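Non-fluorescent flavoprotein (Photobacterium phosphoreum, PDB 1FVP) binds flavin mononucleotide carrying a myristate on its ring, as a homodimeric relative of bacterial luciferase, and may have alkanal monooxygenase activity. Local coordinates at residues V11-Y14 with N15-Q18; T24-N27 with A28-T31; T31-I34 with I35-T39; L147-E150 with N151-A154. All coordinates share one frame; numbering follows the deposited sequence.

Contact 1: residues V11-Y14 with N15-Q18. With FMA (6-(3-tetradecanoic acid) flavine mononucleotide), chain E.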
loop_
_atom_site.group_PDB
_atom_site.type_symbol
_atom_site.label_atom_id
_atom_site.label_comp_id
_atom_site.label_asym_id
_atom_site.label_seq_id
_atom_site.Cartn_x
_atom_site.Cartn_y
_atom_site.Cartn_z
ATOM N N VAL A 11 -7.252 -10.159 0.834
ATOM C CA VAL A 11 -8.250 -9.313 1.538
ATOM C C VAL A 11 -7.659 -9.271 2.943
ATOM O O VAL A 11 -6.572 -9.846 3.151
ATOM C CB VAL A 11 -9.659 -9.815 1.361
ATOM C CG1 VAL A 11 -10.072 -9.907 -0.111
ATOM C CG2 VAL A 11 -9.858 -11.144 2.057
ATOM N N ASN A 12 -8.286 -8.624 3.869
ATOM C CA ASN A 12 -7.777 -8.529 5.255
ATOM C C ASN A 12 -9.050 -8.752 6.075
ATOM O O ASN A 12 -9.857 -7.833 6.280
ATOM C CB ASN A 12 -7.043 -7.243 5.490
ATOM C CG ASN A 12 -6.617 -6.942 6.910
ATOM O OD1 ASN A 12 -6.483 -7.834 7.768
ATOM N ND2 ASN A 12 -6.388 -5.649 7.177
ATOM N N PHE A 13 -9.148 -10.014 6.457
ATOM C CA PHE A 13 -10.343 -10.401 7.240
ATOM C C PHE A 13 -10.097 -11.589 8.145
ATOM O O PHE A 13 -9.147 -12.374 7.944
ATOM C CB PHE A 13 -11.434 -10.646 6.195
ATOM C CG PHE A 13 -12.743 -10.125 6.700
ATOM C CD1 PHE A 13 -13.382 -10.793 7.744
ATOM C CD2 PHE A 13 -13.298 -8.985 6.136
ATOM C CE1 PHE A 13 -14.588 -10.327 8.241
ATOM C CE2 PHE A 13 -14.518 -8.502 6.612
ATOM C CZ PHE A 13 -15.146 -9.179 7.670
ATOM N N TYR A 14 -10.979 -11.710 9.134
ATOM C CA TYR A 14 -10.887 -12.813 10.109
ATOM C C TYR A 14 -11.735 -13.994 9.642
ATOM O O TYR A 14 -12.915 -13.919 9.291
ATOM C CB TYR A 14 -11.147 -12.344 11.536
ATOM C CG TYR A 14 -10.151 -11.320 12.056
ATOM C CD1 TYR A 14 -8.775 -11.441 11.798
ATOM C CD2 TYR A 14 -10.587 -10.243 12.828
ATOM C CE1 TYR A 14 -7.870 -10.507 12.290
ATOM C CE2 TYR A 14 -9.688 -9.308 13.323
ATOM C CZ TYR A 14 -8.337 -9.438 13.054
ATOM O OH TYR A 14 -7.487 -8.489 13.552
ATOM N N ASN A 15 -11.009 -15.095 9.643
ATOM C CA ASN A 15 -11.388 -16.441 9.260
ATOM C C ASN A 15 -12.213 -16.414 7.969
ATOM O O ASN A 15 -13.445 -16.483 7.959
ATOM C CB ASN A 15 -12.018 -17.280 10.365
ATOM C CG ASN A 15 -13.351 -16.733 10.840
ATOM O OD1 ASN A 15 -13.363 -15.792 11.648
ATOM N ND2 ASN A 15 -14.446 -17.286 10.325
ATOM N N LYS A 16 -11.438 -16.315 6.897
ATOM C CA LYS A 16 -12.040 -16.312 5.546
ATOM C C LYS A 16 -12.472 -17.772 5.331
ATOM O O LYS A 16 -11.955 -18.664 6.044
ATOM C CB LYS A 16 -11.069 -15.892 4.469
ATOM C CG LYS A 16 -10.717 -14.416 4.370
ATOM C CD LYS A 16 -11.622 -13.607 3.472
ATOM C CE LYS A 16 -13.011 -13.363 3.968
ATOM N NZ LYS A 16 -13.117 -12.815 5.327
ATOM N N GLY A 17 -13.392 -17.946 4.394
ATOM C CA GLY A 17 -13.875 -19.311 4.082
ATOM C C GLY A 17 -14.025 -20.077 5.397
ATOM O O GLY A 17 -14.723 -19.582 6.302
ATOM N N GLN A 18 -13.352 -21.216 5.476
ATOM C CA GLN A 18 -13.457 -22.011 6.724
ATOM C C GLN A 18 -12.205 -21.886 7.578
ATOM O O GLN A 18 -12.312 -21.788 8.810
ATOM C CB GLN A 18 -13.852 -23.452 6.427
ATOM C CG GLN A 18 -15.136 -23.589 5.633
ATOM C CD GLN A 18 -16.402 -23.159 6.324
ATOM O OE1 GLN A 18 -17.356 -22.709 5.674
ATOM N NE2 GLN A 18 -16.439 -23.297 7.646
HETATM N N1 FMA E . -7.316 -9.910 16.524
HETATM C C2 FMA E . -8.351 -10.684 16.861
HETATM O O2 FMA E . -9.309 -10.443 17.495
HETATM N N3 FMA E . -8.344 -12.058 16.388
HETATM C C4 FMA E . -7.331 -12.541 15.633
HETATM O O4 FMA E . -7.422 -13.706 15.288
HETATM C C4A FMA E . -6.231 -11.688 15.291
HETATM N N5 FMA E . -5.186 -12.034 14.571
HETATM C C5A FMA E . -4.139 -11.274 14.217
HETATM C C6 FMA E . -3.072 -11.743 13.461
HETATM C C7 FMA E . -2.052 -10.872 13.149
HETATM C C7M FMA E . -0.802 -11.284 12.295
HETATM C C8 FMA E . -2.055 -9.508 13.607
HETATM C C8M FMA E . -0.965 -8.539 13.292
HETATM C C9 FMA E . -3.124 -9.081 14.362
HETATM C C9A FMA E . -4.165 -9.894 14.701
HETATM N N10 FMA E . -5.265 -9.536 15.459
HETATM C C10 FMA E . -6.312 -10.289 15.809
HETATM C C1B FMA E . -5.347 -8.105 16.002
HETATM C C2B FMA E . -4.281 -7.856 17.155
HETATM O O2B FMA E . -4.077 -9.062 17.838
HETATM C C3B FMA E . -4.914 -6.806 18.049
HETATM O "O3'" FMA E . -6.198 -7.147 18.380
HETATM C C4B FMA E . -4.805 -5.419 17.411
HETATM O "O4'" FMA E . -4.065 -5.537 16.135
HETATM C C5B FMA E . -4.002 -4.540 18.398
HETATM O "O5'" FMA E . -3.972 -3.149 17.740
HETATM P P FMA E . -4.283 -1.796 18.488
HETATM O O1P FMA E . -4.307 -2.297 19.978
HETATM O O2P FMA E . -3.089 -1.007 18.265
HETATM O O3P FMA E . -5.375 -1.233 17.886
HETATM C "C1'" FMA E . -2.743 -14.997 14.809
HETATM O "O1'" FMA E . -1.808 -15.523 14.094
HETATM O "O2'" FMA E . -3.115 -15.552 15.869
HETATM C "C2'" FMA E . -3.646 -14.115 14.032
HETATM C "C3'" FMA E . -3.070 -13.142 13.026
HETATM C "C4'" FMA E . -3.323 -13.491 11.608
HETATM C "C5'" FMA E . -3.032 -12.516 10.492
HETATM C "C6'" FMA E . -3.954 -12.523 9.325
HETATM C "C7'" FMA E . -5.446 -12.573 9.610
HETATM C "C8'" FMA E . -6.310 -12.820 8.442
HETATM C "C9'" FMA E . -6.137 -11.964 7.180
HETATM C C11 FMA E . -5.210 -12.618 6.189
HETATM C C12 FMA E . -3.816 -12.116 6.053
HETATM C C13 FMA E . -3.503 -10.965 5.170
HETATM C C14 FMA E . -2.719 -11.221 3.918
HETATM C C15 FMA E . -1.294 -10.761 3.907
#

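Contact 2: residues T24-N27 with A28-T31. With FMA (6-(3-tetradecanoic acid) flavine mononucleotide), chain E.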
loop_
_atom_site.group_PDB
_atom_site.type_symbol
_atom_site.label_atom_id
_atom_site.label_comp_id
_atom_site.label_asym_id
_atom_site.label_seq_id
_atom_site.Cartn_x
_atom_site.Cartn_y
_atom_site.Cartn_z
ATOM N N THR A 24 -5.481 -19.274 7.852
ATOM C CA THR A 24 -5.714 -18.295 6.771
ATOM C C THR A 24 -4.409 -17.550 6.492
ATOM O O THR A 24 -4.048 -17.265 5.341
ATOM C CB THR A 24 -6.887 -17.316 7.136
ATOM O OG1 THR A 24 -8.126 -18.024 6.837
ATOM C CG2 THR A 24 -6.881 -15.948 6.439
ATOM N N MET A 25 -3.707 -17.260 7.579
ATOM C CA MET A 25 -2.471 -16.514 7.463
ATOM C C MET A 25 -1.260 -17.290 7.026
ATOM O O MET A 25 -0.412 -16.699 6.310
ATOM C CB MET A 25 -2.196 -15.707 8.740
ATOM C CG MET A 25 -1.705 -14.369 8.227
ATOM S SD MET A 25 -0.039 -14.090 8.855
ATOM C CE MET A 25 0.245 -12.444 8.167
ATOM N N ASN A 26 -1.157 -18.542 7.453
ATOM C CA ASN A 26 0.040 -19.332 7.039
ATOM C C ASN A 26 -0.001 -19.516 5.528
ATOM O O ASN A 26 1.045 -19.489 4.873
ATOM C CB ASN A 26 0.226 -20.552 7.904
ATOM C CG ASN A 26 1.277 -20.228 8.972
ATOM O OD1 ASN A 26 0.889 -19.951 10.115
ATOM N ND2 ASN A 26 2.543 -20.248 8.551
ATOM N N ASN A 27 -1.212 -19.656 5.027
ATOM C CA ASN A 27 -1.512 -19.804 3.598
ATOM C C ASN A 27 -1.059 -18.530 2.860
ATOM O O ASN A 27 -0.416 -18.595 1.807
ATOM C CB ASN A 27 -3.011 -20.044 3.387
ATOM C CG ASN A 27 -3.547 -21.308 4.034
ATOM O OD1 ASN A 27 -3.043 -21.788 5.056
ATOM N ND2 ASN A 27 -4.572 -21.871 3.386
ATOM N N ALA A 28 -1.438 -17.404 3.457
ATOM C CA ALA A 28 -1.120 -16.083 2.929
ATOM C C ALA A 28 0.378 -15.820 3.016
ATOM O O ALA A 28 0.819 -15.023 2.178
ATOM C CB ALA A 28 -1.877 -14.962 3.603
ATOM N N LEU A 29 1.058 -16.461 3.943
ATOM C CA LEU A 29 2.527 -16.268 4.092
ATOM C C LEU A 29 3.262 -17.084 3.029
ATOM O O LEU A 29 4.405 -16.821 2.602
ATOM C CB LEU A 29 2.845 -16.581 5.533
ATOM C CG LEU A 29 3.560 -15.621 6.450
ATOM C CD1 LEU A 29 2.807 -14.314 6.672
ATOM C CD2 LEU A 29 3.674 -16.314 7.814
ATOM N N GLU A 30 2.568 -18.103 2.548
ATOM C CA GLU A 30 3.041 -19.032 1.517
ATOM C C GLU A 30 2.857 -18.399 0.137
ATOM O O GLU A 30 3.686 -18.585 -0.752
ATOM C CB GLU A 30 2.245 -20.332 1.496
ATOM C CG GLU A 30 3.037 -21.630 1.487
ATOM C CD GLU A 30 3.890 -21.829 0.269
ATOM O OE1 GLU A 30 3.367 -22.021 -0.818
ATOM O OE2 GLU A 30 5.116 -21.785 0.504
ATOM N N THR A 31 1.750 -17.676 0.045
ATOM C CA THR A 31 1.350 -16.950 -1.150
ATOM C C THR A 31 2.437 -15.900 -1.416
ATOM O O THR A 31 2.676 -15.530 -2.565
ATOM C CB THR A 31 -0.040 -16.210 -1.038
ATOM O OG1 THR A 31 -0.974 -16.992 -0.234
ATOM C CG2 THR A 31 -0.654 -15.860 -2.402
HETATM N N1 FMA E . -7.316 -9.910 16.524
HETATM C C2 FMA E . -8.351 -10.684 16.861
HETATM O O2 FMA E . -9.309 -10.443 17.495
HETATM N N3 FMA E . -8.344 -12.058 16.388
HETATM C C4 FMA E . -7.331 -12.541 15.633
HETATM O O4 FMA E . -7.422 -13.706 15.288
HETATM C C4A FMA E . -6.231 -11.688 15.291
HETATM N N5 FMA E . -5.186 -12.034 14.571
HETATM C C5A FMA E . -4.139 -11.274 14.217
HETATM C C6 FMA E . -3.072 -11.743 13.461
HETATM C C7 FMA E . -2.052 -10.872 13.149
HETATM C C7M FMA E . -0.802 -11.284 12.295
HETATM C C8 FMA E . -2.055 -9.508 13.607
HETATM C C8M FMA E . -0.965 -8.539 13.292
HETATM C C9 FMA E . -3.124 -9.081 14.362
HETATM C C9A FMA E . -4.165 -9.894 14.701
HETATM N N10 FMA E . -5.265 -9.536 15.459
HETATM C C10 FMA E . -6.312 -10.289 15.809
HETATM C C1B FMA E . -5.347 -8.105 16.002
HETATM C C2B FMA E . -4.281 -7.856 17.155
HETATM O O2B FMA E . -4.077 -9.062 17.838
HETATM C C3B FMA E . -4.914 -6.806 18.049
HETATM O "O3'" FMA E . -6.198 -7.147 18.380
HETATM C C4B FMA E . -4.805 -5.419 17.411
HETATM O "O4'" FMA E . -4.065 -5.537 16.135
HETATM C C5B FMA E . -4.002 -4.540 18.398
HETATM O "O5'" FMA E . -3.972 -3.149 17.740
HETATM P P FMA E . -4.283 -1.796 18.488
HETATM O O1P FMA E . -4.307 -2.297 19.978
HETATM O O2P FMA E . -3.089 -1.007 18.265
HETATM O O3P FMA E . -5.375 -1.233 17.886
HETATM C "C1'" FMA E . -2.743 -14.997 14.809
HETATM O "O1'" FMA E . -1.808 -15.523 14.094
HETATM O "O2'" FMA E . -3.115 -15.552 15.869
HETATM C "C2'" FMA E . -3.646 -14.115 14.032
HETATM C "C3'" FMA E . -3.070 -13.142 13.026
HETATM C "C4'" FMA E . -3.323 -13.491 11.608
HETATM C "C5'" FMA E . -3.032 -12.516 10.492
HETATM C "C6'" FMA E . -3.954 -12.523 9.325
HETATM C "C7'" FMA E . -5.446 -12.573 9.610
HETATM C "C8'" FMA E . -6.310 -12.820 8.442
HETATM C "C9'" FMA E . -6.137 -11.964 7.180
HETATM C C11 FMA E . -5.210 -12.618 6.189
HETATM C C12 FMA E . -3.816 -12.116 6.053
HETATM C C13 FMA E . -3.503 -10.965 5.170
HETATM C C14 FMA E . -2.719 -11.221 3.918
HETATM C C15 FMA E . -1.294 -10.761 3.907
#

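Contact 3: residues T31-I34 with I35-T39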
loop_
_atom_site.group_PDB
_atom_site.type_symbol
_atom_site.label_atom_id
_atom_site.label_comp_id
_atom_site.label_asym_id
_atom_site.label_seq_id
_atom_site.Cartn_x
_atom_site.Cartn_y
_atom_site.Cartn_z
ATOM N N THR A 31 1.750 -17.676 0.045
ATOM C CA THR A 31 1.350 -16.950 -1.150
ATOM C C THR A 31 2.437 -15.900 -1.416
ATOM O O THR A 31 2.676 -15.530 -2.565
ATOM C CB THR A 31 -0.040 -16.210 -1.038
ATOM O OG1 THR A 31 -0.974 -16.992 -0.234
ATOM C CG2 THR A 31 -0.654 -15.860 -2.402
ATOM N N LEU A 32 3.043 -15.431 -0.333
ATOM C CA LEU A 32 4.098 -14.412 -0.352
ATOM C C LEU A 32 5.461 -15.059 -0.613
ATOM O O LEU A 32 6.346 -14.412 -1.206
ATOM C CB LEU A 32 4.114 -13.647 0.968
ATOM C CG LEU A 32 3.029 -12.654 1.306
ATOM C CD1 LEU A 32 3.165 -12.177 2.749
ATOM C CD2 LEU A 32 3.100 -11.467 0.362
ATOM N N ARG A 33 5.567 -16.294 -0.110
ATOM C CA ARG A 33 6.838 -17.023 -0.280
ATOM C C ARG A 33 7.141 -17.179 -1.770
ATOM O O ARG A 33 8.250 -16.844 -2.224
ATOM C CB ARG A 33 6.876 -18.374 0.427
ATOM C CG ARG A 33 8.272 -19.005 0.383
ATOM C CD ARG A 33 8.281 -20.423 0.850
ATOM N NE ARG A 33 7.395 -21.253 0.059
ATOM C CZ ARG A 33 7.604 -21.543 -1.228
ATOM N NH1 ARG A 33 8.680 -21.139 -1.894
ATOM N NH2 ARG A 33 6.639 -22.242 -1.851
ATOM N N ILE A 34 6.142 -17.677 -2.481
ATOM C CA ILE A 34 6.264 -17.912 -3.935
ATOM C C ILE A 34 6.754 -16.620 -4.579
ATOM O O ILE A 34 7.765 -16.567 -5.290
ATOM C CB ILE A 34 4.903 -18.437 -4.499
ATOM C CG1 ILE A 34 4.421 -19.536 -3.532
ATOM C CG2 ILE A 34 5.009 -18.895 -5.965
ATOM C CD1 ILE A 34 3.144 -20.316 -3.902
ATOM N N ILE A 35 5.975 -15.594 -4.254
ATOM C CA ILE A 35 6.254 -14.229 -4.731
ATOM C C ILE A 35 7.768 -14.036 -4.652
ATOM O O ILE A 35 8.435 -13.937 -5.698
ATOM C CB ILE A 35 5.396 -13.197 -3.931
ATOM C CG1 ILE A 35 3.937 -13.214 -4.436
ATOM C CG2 ILE A 35 5.975 -11.759 -3.948
ATOM C CD1 ILE A 35 2.903 -12.444 -3.584
ATOM N N ASP A 36 8.306 -14.053 -3.437
ATOM C CA ASP A 36 9.750 -13.860 -3.257
ATOM C C ASP A 36 10.614 -14.875 -3.992
ATOM O O ASP A 36 11.306 -14.449 -4.958
ATOM C CB ASP A 36 10.142 -13.605 -1.802
ATOM C CG ASP A 36 10.156 -12.122 -1.447
ATOM O OD1 ASP A 36 11.154 -11.397 -1.656
ATOM O OD2 ASP A 36 9.119 -11.627 -0.931
ATOM N N GLU A 37 10.592 -16.138 -3.598
ATOM C CA GLU A 37 11.454 -17.148 -4.211
ATOM C C GLU A 37 10.981 -18.043 -5.314
ATOM O O GLU A 37 11.834 -18.579 -6.080
ATOM C CB GLU A 37 12.020 -18.001 -3.051
ATOM C CG GLU A 37 11.295 -17.941 -1.722
ATOM C CD GLU A 37 11.943 -18.479 -0.484
ATOM O OE1 GLU A 37 12.531 -19.551 -0.371
ATOM O OE2 GLU A 37 11.820 -17.709 0.512
ATOM N N ASP A 38 9.697 -18.274 -5.510
ATOM C CA ASP A 38 9.193 -19.186 -6.554
ATOM C C ASP A 38 8.549 -18.508 -7.754
ATOM O O ASP A 38 7.787 -19.191 -8.483
ATOM C CB ASP A 38 8.247 -20.218 -5.897
ATOM C CG ASP A 38 8.940 -21.122 -4.895
ATOM O OD1 ASP A 38 10.141 -20.947 -4.611
ATOM O OD2 ASP A 38 8.267 -22.039 -4.364
ATOM N N THR A 39 8.825 -17.241 -7.978
ATOM C CA THR A 39 8.238 -16.495 -9.108
ATOM C C THR A 39 9.081 -15.285 -9.436
ATOM O O THR A 39 10.218 -15.158 -8.936
ATOM C CB THR A 39 6.748 -16.128 -8.752
ATOM O OG1 THR A 39 6.753 -15.923 -7.313
ATOM C CG2 THR A 39 5.740 -17.213 -9.107
#

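Contact 4: residues L147-E150 with N151-A154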
loop_
_atom_site.group_PDB
_atom_site.type_symbol
_atom_site.label_atom_id
_atom_site.label_comp_id
_atom_site.label_asym_id
_atom_site.label_seq_id
_atom_site.Cartn_x
_atom_site.Cartn_y
_atom_site.Cartn_z
ATOM N N LEU A 147 -17.129 -19.571 -0.758
ATOM C CA LEU A 147 -16.903 -19.727 0.676
ATOM C C LEU A 147 -15.998 -18.603 1.149
ATOM O O LEU A 147 -16.110 -18.159 2.307
ATOM C CB LEU A 147 -16.469 -21.155 0.983
ATOM C CG LEU A 147 -17.473 -21.892 1.882
ATOM C CD1 LEU A 147 -18.532 -22.563 1.031
ATOM C CD2 LEU A 147 -16.729 -22.902 2.742
ATOM N N TYR A 148 -15.135 -18.142 0.255
ATOM C CA TYR A 148 -14.217 -17.029 0.595
ATOM C C TYR A 148 -15.028 -15.734 0.720
ATOM O O TYR A 148 -14.736 -14.866 1.554
ATOM C CB TYR A 148 -13.105 -16.906 -0.442
ATOM C CG TYR A 148 -11.888 -16.182 0.078
ATOM C CD1 TYR A 148 -11.021 -16.855 0.945
ATOM C CD2 TYR A 148 -11.591 -14.864 -0.263
ATOM C CE1 TYR A 148 -9.881 -16.227 1.442
ATOM C CE2 TYR A 148 -10.452 -14.225 0.227
ATOM C CZ TYR A 148 -9.597 -14.904 1.083
ATOM O OH TYR A 148 -8.475 -14.299 1.582
ATOM N N ILE A 149 -16.055 -15.630 -0.110
ATOM C CA ILE A 149 -17.004 -14.544 -0.211
ATOM C C ILE A 149 -18.137 -14.625 0.822
ATOM O O ILE A 149 -18.320 -13.703 1.621
ATOM C CB ILE A 149 -17.723 -14.459 -1.611
ATOM C CG1 ILE A 149 -16.788 -14.772 -2.768
ATOM C CG2 ILE A 149 -18.421 -13.073 -1.707
ATOM C CD1 ILE A 149 -15.729 -13.705 -3.121
ATOM N N GLU A 150 -18.894 -15.707 0.768
ATOM C CA GLU A 150 -20.013 -15.912 1.689
ATOM C C GLU A 150 -19.656 -15.512 3.115
ATOM O O GLU A 150 -20.567 -15.152 3.891
ATOM C CB GLU A 150 -20.594 -17.321 1.701
ATOM C CG GLU A 150 -22.033 -17.457 1.220
ATOM C CD GLU A 150 -22.496 -18.825 0.829
ATOM O OE1 GLU A 150 -22.094 -19.400 -0.172
ATOM O OE2 GLU A 150 -23.339 -19.268 1.644
ATOM N N ASN A 151 -18.379 -15.584 3.437
ATOM C CA ASN A 151 -17.906 -15.187 4.776
ATOM C C ASN A 151 -17.747 -13.656 4.759
ATOM O O ASN A 151 -18.237 -12.974 5.669
ATOM C CB ASN A 151 -16.614 -15.899 5.160
ATOM C CG ASN A 151 -16.911 -17.309 5.627
ATOM O OD1 ASN A 151 -16.406 -18.253 5.026
ATOM N ND2 ASN A 151 -17.746 -17.392 6.658
ATOM N N TYR A 152 -17.058 -13.226 3.712
ATOM C CA TYR A 152 -16.751 -11.826 3.441
ATOM C C TYR A 152 -17.999 -10.955 3.513
ATOM O O TYR A 152 -17.862 -9.803 3.983
ATOM C CB TYR A 152 -15.954 -11.644 2.115
ATOM C CG TYR A 152 -16.271 -10.320 1.457
ATOM C CD1 TYR A 152 -17.359 -10.217 0.582
ATOM C CD2 TYR A 152 -15.566 -9.163 1.774
ATOM C CE1 TYR A 152 -17.723 -8.988 0.031
ATOM C CE2 TYR A 152 -15.910 -7.930 1.219
ATOM C CZ TYR A 152 -16.990 -7.840 0.351
ATOM O OH TYR A 152 -17.333 -6.625 -0.183
ATOM N N VAL A 153 -19.151 -11.432 3.068
ATOM C CA VAL A 153 -20.382 -10.640 3.106
ATOM C C VAL A 153 -21.125 -10.757 4.437
ATOM O O VAL A 153 -22.235 -10.187 4.481
ATOM C CB VAL A 153 -21.351 -10.817 1.927
ATOM C CG1 VAL A 153 -20.855 -10.165 0.648
ATOM C CG2 VAL A 153 -21.728 -12.266 1.699
ATOM N N ALA A 154 -20.564 -11.429 5.421
ATOM C CA ALA A 154 -21.213 -11.523 6.745
ATOM C C ALA A 154 -21.119 -10.100 7.343
ATOM O O ALA A 154 -22.047 -9.570 7.973
ATOM C CB ALA A 154 -20.508 -12.506 7.650
#

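Contact 1: residues V11-Y14 with N15-Q18
Val11 and Lys16 pack against each other in the loop that leaves strand 6-11 and leads to helix 23-38, the connection of a beta-alpha-beta unit in this luciferase-family protein. The packed part is aliphatic: bends at chi2, chi3 and chi4 of the lysine bring its chain against the valine, with Val11 CG2 3.3 Å from Lys16 CD. The lysine tip lies by Phe13, though its exact place is doubtful. Tyr148 on helix 138-155 touches both Val11 and Lys16.

The other side is looser. Asn15 is partly exposed and touches Pro21 in the loop, while Gln18 farther along is exposed, though its side chain touches Leu147 of helix 138-155.

Tyr14 points away from residues 15-18, and its ring lies against the flavin. With CG anti to the carbonyl carbon (chi1 -62°), the ring presents one face to FMA C4, which sits 3.9 Å above the plane and is offset toward the rim. The hydroxyl hydrogen-bonds to Lys61 O of the second subunit, and Tyr14 OH also lies 3.1 Å from FMA N10.

Contact 2: residues T24-N27 with A28-T31
Met25 lays its thioether end across the side chain of Leu29 one turn along helix 23-38, with Met25 CE 3.5 Å and Met25 SD 3.6 Å from Leu29 CD1. The methionine chain bends at chi2 (-120°) and then runs straight, CE anti to CB, which carries the methyl group over the leucine branch. The same side chain also meets the fatty acid of the modified flavin: its CB and CG lie against the C5' and C6' carbons, with Met25 CB 3.7 Å from FMA C6'. Thr24 and Ala28 continue this lining on the helix, Thr24 CG2 lying 3.7 Å from FMA C11 and Ala28 CB 3.8 Å from FMA C14. Phe65 of the second subunit packs on Met25, and Tyr88 of that subunit touches both Asn26 and Leu29.

Behind the apolar face runs the helical ladder. Ala28 N donates to Thr24 O and Thr31 N to Asn27 O, while the bonds of Leu29 N to Met25 O and of Glu30 N to Asn26 O are weak. Thr31 places OG1 anti to its own carbonyl carbon, with Thr31 OG1 2.7 Å from Asn27 O; Glu202 is a rival acceptor for the hydroxyl, while Lys210 donates to it. Glu30 faces another way, pairing with Arg33 in a salt bridge.

The groups that meet the acyl chain are methyl and methylene carbons, which means that van der Waals contact dominates there, consistent with a pocket for myristate.

Contact 3: residues T31-I34 with I35-T39
Arg33 reaches forward along the last turns of helix 23-38 to Asp38, passing Glu37 on the way. Its CB starts out directed away from residues 35-39, and CG stands anti to the backbone N (chi1 -172°), where Arg33 CG lies 3.8 Å from Glu37 OE2. The two side chains cross at about a right angle. Beyond CG the chain bends at chi3, bringing NE to a salt bridge with Glu30 one turn back and the terminal nitrogens to Asp38.

There Arg33 NH1 donates to Asp38 OD2 at 2.7 Å in a salt bridge; the bond from Arg33 NH2 to Asp38 OD2, 3.0 Å, is weak. That oxygen lies within the guanidinium plane, at its edge, yet NH1 meets it from above the carboxylate plane, 59° out of it.

Two apolar patches flank the turn. Toward Ile215 on helix 207-227, Ile34 CG2 packs 3.5 Å from Asp38 CB and 3.6 Å from Thr39 CG2. Toward strands 6-11 and 42-48, Leu32 CD2 and Ile35 CD1 are 4.1 Å apart, and Leu72 of the second subunit also packs on Leu32. Asp36 N, Glu37 N and Asp38 N bond to Leu32 O, Arg33 O and Ile34 O, and the helix widens to a pi-type turn at 35-38.

With Glu30 and Asp38 both pairing with it and Glu37 nearby, the guanidinium charge is probably well compensated, and two turns of helix are tied together through one side chain.

Contact 4: residues L147-E150 with N151-A154
Asn151 packs against the Leu147 carbonyl on helix 138-155, with Asn151 CB 3.7 Å from Leu147 O.

Tyr152 follows, its ring leading away from residues 147-150. Tyr152 CB rests 3.5 Å from Tyr148 O, and the ring sets Tyr152 CD1 3.8 Å from Ile149 CG2, the two side chains crossing at a slant. Ile149 O faces the ring edge, near its plane. Farther out the ring meets Trp96 edge-to-face, and its hydroxyl makes a weak hydrogen bond to Asp97.

Val153 contributes the helical bond between the two halves: Val153 N donates to Ile149 O at 2.8 Å. Val153 CG2, placed between the backbone N and the carbonyl carbon, lies 3.8 Å from Glu150 O, while Val153 CG1 is a distant 4.5 Å from Ile149 CG2.

Ala154 closes the segment. Ala154 N is 4.0 Å from Glu150 O and bonds instead to Asn151 O, three residues back.

A single main-chain bond, from residue i+4 back to residue i, thus joins residues 147-150 to 151-154 in a weakly bonded, kinked helix, and Ile149 with Tyr152 is the nearer of its apolar pairs.

How the contacts relate
Contacts 1 and 2 are buried, contacts 3 and 4 partly buried. Contacts 1 to 3 all touch the second subunit, and contacts 1 and 2 also touch the flavin; contact 4 touches no other subunit. Contacts 2 and 3 lie on the same helix, 23-38, and share Thr31, but their chemistry changes along it: apolar groups facing the fatty acid in contact 2 give way to a salt bridge toward the end of the helix in contact 3. Contact 1 precedes that helix in the loop and touches contact 2 through Lys16 and Thr24. It also packs on the helix of contact 4. Contacts 3 and 4 lie farthest apart, centres about 26 Å.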